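Local coordinates for extracellular PQQ-dependent sugar dehydrogenase (Coprinopsis cinerea, PDB 6JT6), which probably oxidises sugars with pyrroloquinoline quinone and passes the electrons on through the haem b of its cytochrome domain, at residues Asp9-Ser17 with Tyr185-Leu195; Leu61-Pro69 with Cys123-Ile133. All coordinates share one frame; numbering follows the deposited sequence.

Interaction 1. Residues Asp9-Ser17 with Tyr185-Leu195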
loop_
_atom_site.group_PDB
_atom_site.type_symbol
_atom_site.label_atom_id
_atom_site.label_comp_id
_atom_site.label_asym_id
_atom_site.label_seq_id
_atom_site.Cartn_x
_atom_site.Cartn_y
_atom_site.Cartn_z
ATOM N N ASP A 9 11.528 -3.387 9.399
ATOM C CA ASP A 9 11.987 -2.532 8.321
ATOM C C ASP A 9 13.290 -1.873 8.778
ATOM O O ASP A 9 13.295 -0.891 9.528
ATOM C CB ASP A 9 10.924 -1.494 7.973
ATOM C CG ASP A 9 11.330 -0.583 6.834
ATOM O OD1 ASP A 9 12.061 -1.007 5.937
ATOM O OD2 ASP A 9 10.888 0.574 6.838
ATOM N N SER A 10 14.397 -2.434 8.306
ATOM C CA SER A 10 15.722 -1.932 8.644
ATOM C C SER A 10 15.929 -0.461 8.236
ATOM O O SER A 10 16.704 0.255 8.877
ATOM C CB SER A 10 16.790 -2.851 8.005
ATOM O OG SER A 10 18.055 -2.226 8.002
ATOM N N ILE A 11 15.219 0.016 7.202
ATOM C CA ILE A 11 15.389 1.419 6.785
ATOM C C ILE A 11 14.901 2.434 7.835
ATOM O O ILE A 11 15.531 3.482 8.043
ATOM C CB ILE A 11 14.817 1.665 5.365
ATOM C CG1 ILE A 11 15.611 0.789 4.357
ATOM C CG2 ILE A 11 14.837 3.162 5.017
ATOM C CD1 ILE A 11 15.059 0.681 2.937
ATOM N N THR A 12 13.824 2.099 8.546
ATOM C CA THR A 12 13.160 3.072 9.429
ATOM C C THR A 12 13.104 2.656 10.893
ATOM O O THR A 12 12.780 3.482 11.743
ATOM C CB THR A 12 11.698 3.314 8.975
ATOM O OG1 THR A 12 10.957 2.082 9.065
ATOM C CG2 THR A 12 11.661 3.817 7.534
ATOM N N GLY A 13 13.395 1.390 11.184
ATOM C CA GLY A 13 13.238 0.861 12.555
ATOM C C GLY A 13 11.808 0.519 12.938
ATOM O O GLY A 13 11.546 0.088 14.073
ATOM N N VAL A 14 10.859 0.646 12.000
ATOM C CA VAL A 14 9.491 0.251 12.340
ATOM C C VAL A 14 9.236 -1.207 11.913
ATOM O O VAL A 14 9.991 -1.758 11.135
ATOM C CB VAL A 14 8.394 1.239 11.805
ATOM C CG1 VAL A 14 8.809 2.722 11.908
ATOM C CG2 VAL A 14 7.961 0.882 10.414
ATOM N N THR A 15 8.172 -1.824 12.417
ATOM C CA THR A 15 7.843 -3.175 12.040
ATOM C C THR A 15 6.521 -3.152 11.279
ATOM O O THR A 15 5.597 -2.403 11.651
ATOM C CB THR A 15 7.739 -4.133 13.261
ATOM O OG1 THR A 15 6.645 -3.696 14.089
ATOM C CG2 THR A 15 9.024 -4.138 14.038
ATOM N N PHE A 16 6.461 -3.920 10.180
ATOM C CA PHE A 16 5.215 -4.036 9.389
ATOM C C PHE A 16 4.743 -5.501 9.446
ATOM O O PHE A 16 5.552 -6.430 9.668
ATOM C CB PHE A 16 5.469 -3.709 7.910
ATOM C CG PHE A 16 5.797 -2.270 7.616
ATOM C CD1 PHE A 16 4.823 -1.404 7.078
ATOM C CD2 PHE A 16 7.107 -1.773 7.790
ATOM C CE1 PHE A 16 5.127 -0.056 6.772
ATOM C CE2 PHE A 16 7.417 -0.447 7.467
ATOM C CZ PHE A 16 6.442 0.417 6.981
ATOM N N SER A 17 3.448 -5.703 9.214
ATOM C CA SER A 17 2.986 -6.990 8.712
ATOM C C SER A 17 3.250 -6.991 7.186
ATOM O O SER A 17 2.598 -6.246 6.409
ATOM C CB SER A 17 1.505 -7.201 9.041
ATOM O OG SER A 17 1.051 -8.384 8.422
ATOM N N TYR A 185 4.987 4.959 15.236
ATOM C CA TYR A 185 5.382 4.510 13.903
ATOM C C TYR A 185 5.025 5.553 12.838
ATOM O O TYR A 185 5.834 5.827 11.952
ATOM C CB TYR A 185 4.726 3.147 13.569
ATOM C CG TYR A 185 5.409 1.940 14.194
ATOM C CD1 TYR A 185 6.711 2.031 14.731
ATOM C CD2 TYR A 185 4.767 0.686 14.223
ATOM C CE1 TYR A 185 7.337 0.912 15.299
ATOM C CE2 TYR A 185 5.407 -0.458 14.736
ATOM C CZ TYR A 185 6.681 -0.347 15.287
ATOM O OH TYR A 185 7.331 -1.473 15.806
ATOM N N LEU A 186 3.827 6.141 12.943
ATOM C CA LEU A 186 3.366 7.153 11.987
ATOM C C LEU A 186 4.290 8.340 11.979
ATOM O O LEU A 186 4.692 8.783 10.911
ATOM C CB LEU A 186 1.927 7.607 12.256
ATOM C CG LEU A 186 1.306 8.674 11.312
ATOM C CD1 LEU A 186 1.293 8.232 9.849
ATOM C CD2 LEU A 186 -0.118 9.056 11.754
ATOM N N GLN A 187 4.599 8.862 13.168
ATOM C CA GLN A 187 5.555 9.987 13.320
ATOM C C GLN A 187 6.924 9.631 12.771
ATOM O O GLN A 187 7.504 10.413 12.000
ATOM C CB GLN A 187 5.646 10.465 14.787
ATOM C CG GLN A 187 6.736 11.517 15.073
ATOM C CD GLN A 187 8.149 10.959 15.235
ATOM O OE1 GLN A 187 8.399 10.003 16.008
ATOM N NE2 GLN A 187 9.081 11.533 14.493
ATOM N N GLN A 188 7.460 8.483 13.175
ATOM C CA GLN A 188 8.819 8.065 12.733
ATOM C C GLN A 188 8.910 8.001 11.204
ATOM O O GLN A 188 9.868 8.462 10.619
ATOM C CB GLN A 188 9.209 6.695 13.306
ATOM C CG GLN A 188 9.546 6.695 14.784
ATOM C CD GLN A 188 10.859 7.392 15.092
ATOM O OE1 GLN A 188 11.902 6.975 14.615
ATOM N NE2 GLN A 188 10.806 8.480 15.882
ATOM N N LEU A 189 7.883 7.432 10.566
ATOM C CA LEU A 189 7.910 7.276 9.118
ATOM C C LEU A 189 7.734 8.627 8.410
ATOM O O LEU A 189 8.339 8.860 7.363
ATOM C CB LEU A 189 6.823 6.264 8.672
ATOM C CG LEU A 189 7.024 4.775 9.049
ATOM C CD1 LEU A 189 5.750 3.983 8.780
ATOM C CD2 LEU A 189 8.183 4.224 8.235
ATOM N N THR A 190 6.898 9.507 8.979
ATOM C CA THR A 190 6.667 10.810 8.379
ATOM C C THR A 190 7.994 11.595 8.372
ATOM O O THR A 190 8.308 12.292 7.397
ATOM C CB THR A 190 5.572 11.602 9.136
ATOM O OG1 THR A 190 4.389 10.807 9.181
ATOM C CG2 THR A 190 5.250 12.953 8.448
ATOM N N ASN A 191 8.758 11.440 9.452
ATOM C CA ASN A 191 9.996 12.196 9.653
ATOM C C ASN A 191 11.251 11.561 9.022
ATOM O O ASN A 191 12.343 12.159 9.071
ATOM C CB ASN A 191 10.198 12.510 11.140
ATOM C CG ASN A 191 9.415 13.740 11.573
ATOM O OD1 ASN A 191 8.520 13.665 12.416
ATOM N ND2 ASN A 191 9.710 14.872 10.952
ATOM N N ALA A 192 11.117 10.368 8.452
ATOM C CA ALA A 192 12.257 9.739 7.806
ATOM C C ALA A 192 12.532 10.532 6.520
ATOM O O ALA A 192 11.595 10.903 5.836
ATOM C CB ALA A 192 11.969 8.285 7.508
ATOM N N PRO A 193 13.809 10.813 6.194
ATOM C CA PRO A 193 14.050 11.505 4.924
ATOM C C PRO A 193 13.736 10.626 3.678
ATOM O O PRO A 193 13.625 9.376 3.792
ATOM C CB PRO A 193 15.545 11.823 4.993
ATOM C CG PRO A 193 16.091 10.739 5.847
ATOM C CD PRO A 193 15.064 10.601 6.934
ATOM N N PRO A 194 13.630 11.260 2.493
ATOM C CA PRO A 194 13.402 10.462 1.295
ATOM C C PRO A 194 14.524 9.460 1.014
ATOM O O PRO A 194 15.673 9.642 1.474
ATOM C CB PRO A 194 13.343 11.514 0.173
ATOM C CG PRO A 194 14.024 12.707 0.715
ATOM C CD PRO A 194 13.734 12.700 2.178
ATOM N N LEU A 195 14.182 8.415 0.268
ATOM C CA LEU A 195 15.177 7.441 -0.177
ATOM C C LEU A 195 16.283 8.053 -1.042
ATOM O O LEU A 195 16.029 8.907 -1.898
ATOM C CB LEU A 195 14.509 6.318 -0.962
ATOM C CG LEU A 195 14.246 4.950 -0.348
ATOM C CD1 LEU A 195 14.176 3.947 -1.491
ATOM C CD2 LEU A 195 15.295 4.529 0.677
HETATM O O HOH W 1 9.892 -1.542 15.613
#

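Interaction 2. Residues Leu61-Pro69 with Cys123-Ile133. With HEM (protoporphyrin IX containing Fe), chain C.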
loop_
_atom_site.group_PDB
_atom_site.type_symbol
_atom_site.label_atom_id
_atom_site.label_comp_id
_atom_site.label_asym_id
_atom_site.label_seq_id
_atom_site.Cartn_x
_atom_site.Cartn_y
_atom_site.Cartn_z
ATOM N N LEU A 61 -7.832 -3.460 -1.223
ATOM C CA LEU A 61 -8.103 -3.512 0.217
ATOM C C LEU A 61 -9.157 -4.575 0.611
ATOM O O LEU A 61 -9.370 -4.822 1.782
ATOM C CB LEU A 61 -8.416 -2.095 0.767
ATOM C CG LEU A 61 -7.388 -0.959 0.551
ATOM C CD1 LEU A 61 -7.804 0.318 1.298
ATOM C CD2 LEU A 61 -5.979 -1.414 0.960
ATOM N N GLY A 62 -9.792 -5.203 -0.378
ATOM C CA GLY A 62 -10.777 -6.246 -0.115
ATOM C C GLY A 62 -10.483 -7.540 -0.840
ATOM O O GLY A 62 -11.309 -8.433 -0.800
ATOM N N GLY A 63 -9.305 -7.644 -1.484
ATOM C CA GLY A 63 -8.885 -8.860 -2.168
ATOM C C GLY A 63 -9.137 -8.799 -3.670
ATOM O O GLY A 63 -8.211 -8.625 -4.480
ATOM N N SER A 64 -10.413 -8.948 -4.037
ATOM C CA SER A 64 -10.819 -8.865 -5.422
ATOM C C SER A 64 -10.472 -7.486 -5.987
ATOM O O SER A 64 -10.601 -6.440 -5.288
ATOM C CB SER A 64 -12.343 -9.134 -5.524
ATOM O OG SER A 64 -12.790 -8.744 -6.802
ATOM N N MET A 65 -10.031 -7.468 -7.246
ATOM C CA MET A 65 -9.856 -6.226 -7.982
ATOM C C MET A 65 -11.177 -5.455 -8.109
ATOM O O MET A 65 -11.187 -4.210 -8.224
ATOM C CB MET A 65 -9.329 -6.511 -9.393
ATOM C CG MET A 65 -9.011 -5.237 -10.179
ATOM S SD MET A 65 -8.590 -5.513 -11.892
ATOM C CE MET A 65 -8.882 -3.816 -12.423
ATOM N N ARG A 66 -12.286 -6.201 -8.070
ATOM C CA ARG A 66 -13.594 -5.593 -8.280
ATOM C C ARG A 66 -14.247 -5.066 -7.008
ATOM O O ARG A 66 -14.457 -5.817 -6.031
ATOM C CB ARG A 66 -14.542 -6.546 -9.005
ATOM C CG ARG A 66 -14.102 -6.909 -10.424
ATOM C CD ARG A 66 -14.823 -8.182 -10.895
ATOM N NE ARG A 66 -14.677 -9.244 -9.886
ATOM C CZ ARG A 66 -15.634 -9.670 -9.052
ATOM N NH1 ARG A 66 -16.874 -9.162 -9.109
ATOM N NH2 ARG A 66 -15.351 -10.612 -8.150
ATOM N N ASN A 67 -14.578 -3.770 -7.042
ATOM C CA ASN A 67 -15.401 -3.129 -6.013
ATOM C C ASN A 67 -14.747 -3.032 -4.621
ATOM O O ASN A 67 -15.386 -3.212 -3.576
ATOM C CB ASN A 67 -16.810 -3.780 -5.983
ATOM C CG ASN A 67 -17.420 -3.850 -7.375
ATOM O OD1 ASN A 67 -17.609 -2.813 -8.026
ATOM N ND2 ASN A 67 -17.700 -5.055 -7.845
ATOM N N ASN A 68 -13.473 -2.710 -4.624
ATOM C CA ASN A 68 -12.736 -2.455 -3.369
ATOM C C ASN A 68 -11.731 -1.352 -3.697
ATOM O O ASN A 68 -11.270 -1.279 -4.830
ATOM C CB ASN A 68 -11.990 -3.729 -2.878
ATOM C CG ASN A 68 -12.924 -4.876 -2.508
ATOM O OD1 ASN A 68 -13.665 -4.811 -1.530
ATOM N ND2 ASN A 68 -12.857 -5.946 -3.255
ATOM N N PRO A 69 -11.369 -0.494 -2.717
ATOM C CA PRO A 69 -10.303 0.471 -2.962
ATOM C C PRO A 69 -9.050 -0.205 -3.486
ATOM O O PRO A 69 -8.595 -1.220 -2.924
ATOM C CB PRO A 69 -10.025 1.061 -1.558
ATOM C CG PRO A 69 -11.357 0.937 -0.877
ATOM C CD PRO A 69 -11.790 -0.450 -1.304
ATOM N N CYS A 123 -10.085 4.635 4.787
ATOM C CA CYS A 123 -9.750 3.536 3.910
ATOM C C CYS A 123 -10.187 2.202 4.479
ATOM O O CYS A 123 -9.731 1.177 4.002
ATOM C CB CYS A 123 -8.226 3.487 3.703
ATOM S SG CYS A 123 -7.553 4.956 2.924
ATOM N N THR A 124 -11.011 2.197 5.532
ATOM C CA THR A 124 -11.354 0.918 6.162
ATOM C C THR A 124 -12.847 0.576 6.020
ATOM O O THR A 124 -13.251 -0.501 6.409
ATOM C CB THR A 124 -10.959 0.898 7.641
ATOM O OG1 THR A 124 -11.746 1.886 8.309
ATOM C CG2 THR A 124 -9.467 1.233 7.834
ATOM N N ARG A 125 -13.644 1.509 5.491
ATOM C CA ARG A 125 -15.068 1.266 5.175
ATOM C C ARG A 125 -15.380 1.733 3.768
ATOM O O ARG A 125 -14.911 2.798 3.345
ATOM C CB ARG A 125 -15.986 1.973 6.172
ATOM C CG ARG A 125 -15.866 1.440 7.593
ATOM C CD ARG A 125 -16.638 0.142 7.801
ATOM N NE ARG A 125 -16.435 -0.382 9.158
ATOM C CZ ARG A 125 -15.669 -1.427 9.469
ATOM N NH1 ARG A 125 -15.560 -1.797 10.742
ATOM N NH2 ARG A 125 -15.013 -2.104 8.524
ATOM N N TRP A 126 -16.143 0.936 3.032
ATOM C CA TRP A 126 -16.618 1.345 1.700
ATOM C C TRP A 126 -17.872 0.583 1.270
ATOM O O TRP A 126 -18.217 -0.432 1.848
ATOM C CB TRP A 126 -15.534 1.155 0.646
ATOM C CG TRP A 126 -14.965 -0.246 0.571
ATOM C CD1 TRP A 126 -15.452 -1.288 -0.165
ATOM C CD2 TRP A 126 -13.802 -0.741 1.262
ATOM N NE1 TRP A 126 -14.664 -2.400 0.007
ATOM C CE2 TRP A 126 -13.648 -2.104 0.887
ATOM C CE3 TRP A 126 -12.878 -0.164 2.150
ATOM C CZ2 TRP A 126 -12.585 -2.907 1.343
ATOM C CZ3 TRP A 126 -11.783 -0.973 2.610
ATOM C CH2 TRP A 126 -11.672 -2.331 2.205
ATOM N N THR A 127 -18.519 1.021 0.208
ATOM C CA THR A 127 -19.750 0.317 -0.191
ATOM C C THR A 127 -19.427 -0.675 -1.298
ATOM O O THR A 127 -18.831 -0.328 -2.301
ATOM C CB THR A 127 -20.885 1.303 -0.568
ATOM O OG1 THR A 127 -20.451 2.157 -1.631
ATOM C CG2 THR A 127 -21.226 2.179 0.618
ATOM N N GLY A 128 -19.777 -1.925 -1.088
ATOM C CA GLY A 128 -19.538 -2.945 -2.077
ATOM C C GLY A 128 -18.299 -3.727 -1.734
ATOM O O GLY A 128 -17.604 -3.398 -0.770
ATOM N N GLY A 129 -18.035 -4.753 -2.535
ATOM C CA GLY A 129 -16.907 -5.652 -2.337
ATOM C C GLY A 129 -16.934 -6.259 -0.950
ATOM O O GLY A 129 -18.004 -6.725 -0.468
ATOM N N ALA A 130 -15.775 -6.228 -0.292
ATOM C CA ALA A 130 -15.652 -6.718 1.074
ATOM C C ALA A 130 -16.372 -5.828 2.096
ATOM O O ALA A 130 -16.626 -6.264 3.227
ATOM C CB ALA A 130 -14.166 -6.851 1.438
ATOM N N GLY A 131 -16.678 -4.585 1.718
ATOM C CA GLY A 131 -17.390 -3.665 2.586
ATOM C C GLY A 131 -16.483 -2.901 3.540
ATOM O O GLY A 131 -16.892 -1.878 4.110
ATOM N N GLY A 132 -15.254 -3.387 3.724
ATOM C CA GLY A 132 -14.284 -2.731 4.603
ATOM C C GLY A 132 -13.188 -3.660 5.076
ATOM O O GLY A 132 -13.126 -4.812 4.670
ATOM N N ILE A 133 -12.286 -3.141 5.901
ATOM C CA ILE A 133 -11.264 -3.963 6.534
ATOM C C ILE A 133 -11.818 -4.251 7.935
ATOM O O ILE A 133 -12.104 -3.308 8.674
ATOM C CB ILE A 133 -9.883 -3.242 6.595
ATOM C CG1 ILE A 133 -9.336 -2.928 5.178
ATOM C CG2 ILE A 133 -8.861 -4.079 7.367
ATOM C CD1 ILE A 133 -8.199 -1.916 5.167
HETATM C CHA HEM C . -6.822 -9.276 -11.302
HETATM C CHB HEM C . -7.459 -6.579 -15.304
HETATM C CHC HEM C . -5.423 -2.775 -13.105
HETATM C CHD HEM C . -5.612 -5.248 -8.866
HETATM C C1A HEM C . -7.122 -8.885 -12.595
HETATM C C2A HEM C . -7.573 -9.761 -13.615
HETATM C C3A HEM C . -7.736 -8.990 -14.742
HETATM C C4A HEM C . -7.396 -7.647 -14.425
HETATM C CMA HEM C . -8.204 -9.471 -16.108
HETATM C CAA HEM C . -7.828 -11.256 -13.489
HETATM C CBA HEM C . -6.557 -12.080 -13.215
HETATM C CGA HEM C . -5.423 -11.839 -14.176
HETATM O O1A HEM C . -4.353 -11.281 -13.815
HETATM O O2A HEM C . -5.543 -12.209 -15.365
HETATM C C1B HEM C . -6.941 -5.310 -15.064
HETATM C C2B HEM C . -6.855 -4.294 -16.076
HETATM C C3B HEM C . -6.234 -3.221 -15.469
HETATM C C4B HEM C . -5.972 -3.623 -14.066
HETATM C CMB HEM C . -7.328 -4.428 -17.538
HETATM C CAB HEM C . -5.878 -1.873 -15.995
HETATM C CBB HEM C . -5.465 -1.651 -17.237
HETATM C C1C HEM C . -5.372 -3.081 -11.717
HETATM C C2C HEM C . -4.916 -2.201 -10.710
HETATM C C3C HEM C . -4.968 -2.890 -9.491
HETATM C C4C HEM C . -5.438 -4.227 -9.772
HETATM C CMC HEM C . -4.509 -0.761 -10.971
HETATM C CAC HEM C . -4.625 -2.336 -8.151
HETATM C CBC HEM C . -3.618 -1.452 -7.985
HETATM C C1D HEM C . -5.886 -6.570 -9.250
HETATM C C2D HEM C . -5.935 -7.675 -8.268
HETATM C C3D HEM C . -6.290 -8.784 -8.928
HETATM C C4D HEM C . -6.467 -8.345 -10.329
HETATM C CMD HEM C . -5.643 -7.620 -6.792
HETATM C CAD HEM C . -6.413 -10.195 -8.357
HETATM C CBD HEM C . -7.727 -10.494 -7.658
HETATM C CGD HEM C . -8.804 -10.642 -8.698
HETATM O O1D HEM C . -9.806 -9.878 -8.748
HETATM O O2D HEM C . -8.667 -11.530 -9.550
HETATM N NA HEM C . -6.991 -7.595 -13.117
HETATM N NB HEM C . -6.415 -4.876 -13.912
HETATM N NC HEM C . -5.637 -4.301 -11.138
HETATM N ND HEM C . -6.250 -7.013 -10.483
HETATM FE FE HEM C . -6.344 -5.991 -12.129
#

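Interaction 1. Residues Asp9-Ser17 with Tyr185-Leu195
Val14 and Tyr185 approach with their CA atoms 6.1 Å apart where the turn ahead of strand 15-21 leans on the C-terminal helix, and Thr12 faces Leu189 one helical turn further on. Val14 lies over one face of the Tyr185 ring, a CH-pi contact in which CB stands 3.8 Å from the ring centroid. A beta-branched residue suits this place: with CG1 beside the backbone N (chi1 -39°), that methyl runs on to Leu189 CG while CG2 meets both methyls of the same leucine. The two branches of Leu189 part, CD2 packing on Thr12 CG2 at 3.6 Å and CD1 reaching Phe16 CZ. Beyond the ring, Tyr185 OH and Thr15 OG1 share a hydrogen bond of 2.9 Å. A water links the same hydroxyl to Gly13 O. Thr12 OG1 donates to Asp9 OD2 (2.7 Å), meeting it from above the carboxylate plane, and accepts from Val14 N, while its methyl stays turned to the leucine. Asp9 is also salt-bridged to Arg115. Gly13, whose positive phi favours glycine, lets the chain turn between Thr12 and Val14. This is an ST turn in the loop connecting two strands of a beta hairpin, packed against an amphipathic helix on the beta-sandwich of the cytochrome domain.

Interaction 2. Residues Leu61-Pro69 with Cys123-Ile133
Asn68 OD1 takes two hydrogen bonds from the loop 123-133. Ala130 N comes in the carbonyl plane on a lone pair (2.8 Å, 167° at the hydrogen); the bond from Trp126 NE1 is more bent (3.0 Å, 140°), with NE1 slightly tilted from that plane. Asn68 ND2 donates to Ser64 O, which also accepts from Ser60; asparagine suits a bridge needing both donor and acceptor. With CG between its backbone N and carbonyl carbon (chi1 55°), Trp126 brings its indole to Asn68 and Pro69. Pro69 CD sits 3.4 Å from the centroid of the six-membered Trp126 ring, a CH-pi contact over its face, while Gly131 and Gly132 line the opposite face. A leucine in place of Trp126 would probably leave Asn68 OD1 without one donor and Pro69 without its aromatic platform. Gly129 CA lies so close to Asn67 O (3.1 Å) that a side chain there would clash. Leu61 CD1 packs on Cys123 CB, and Cys123 O is buried with no partner. Farther along the same loop, Met65 SD binds the haem iron, as does His164, and Met65 N donates to propionate oxygen O1D. The loop between strands 56-60 and 70-76 thus lies against that between 113-121 and 138-146, with Phe44 of strand 43-51 touching Leu61, Cys123 and Ile133.

In the fold
From the N terminus, the chain enters interaction 1 at the turn between strands 5-8 and 15-21, and the loop that this contact closes is completed only at the C-terminal helix, 168 residues on. Interaction 2 is nested wholly inside it: residues 61-69 meet 123-133 after a shorter excursion through strands 70-76, 79-86, 94-95, 100-109 and 113-121. The two contacts lie on opposite sides of the chain's centre, their own centres about 26 Å apart, and do not touch. Interaction 1 fastens the helix to the mixed sheet, whereas interaction 2 joins a loop within the six-stranded sheet, which carries a haem ligand, to the loop that passes to it from the mixed sheet.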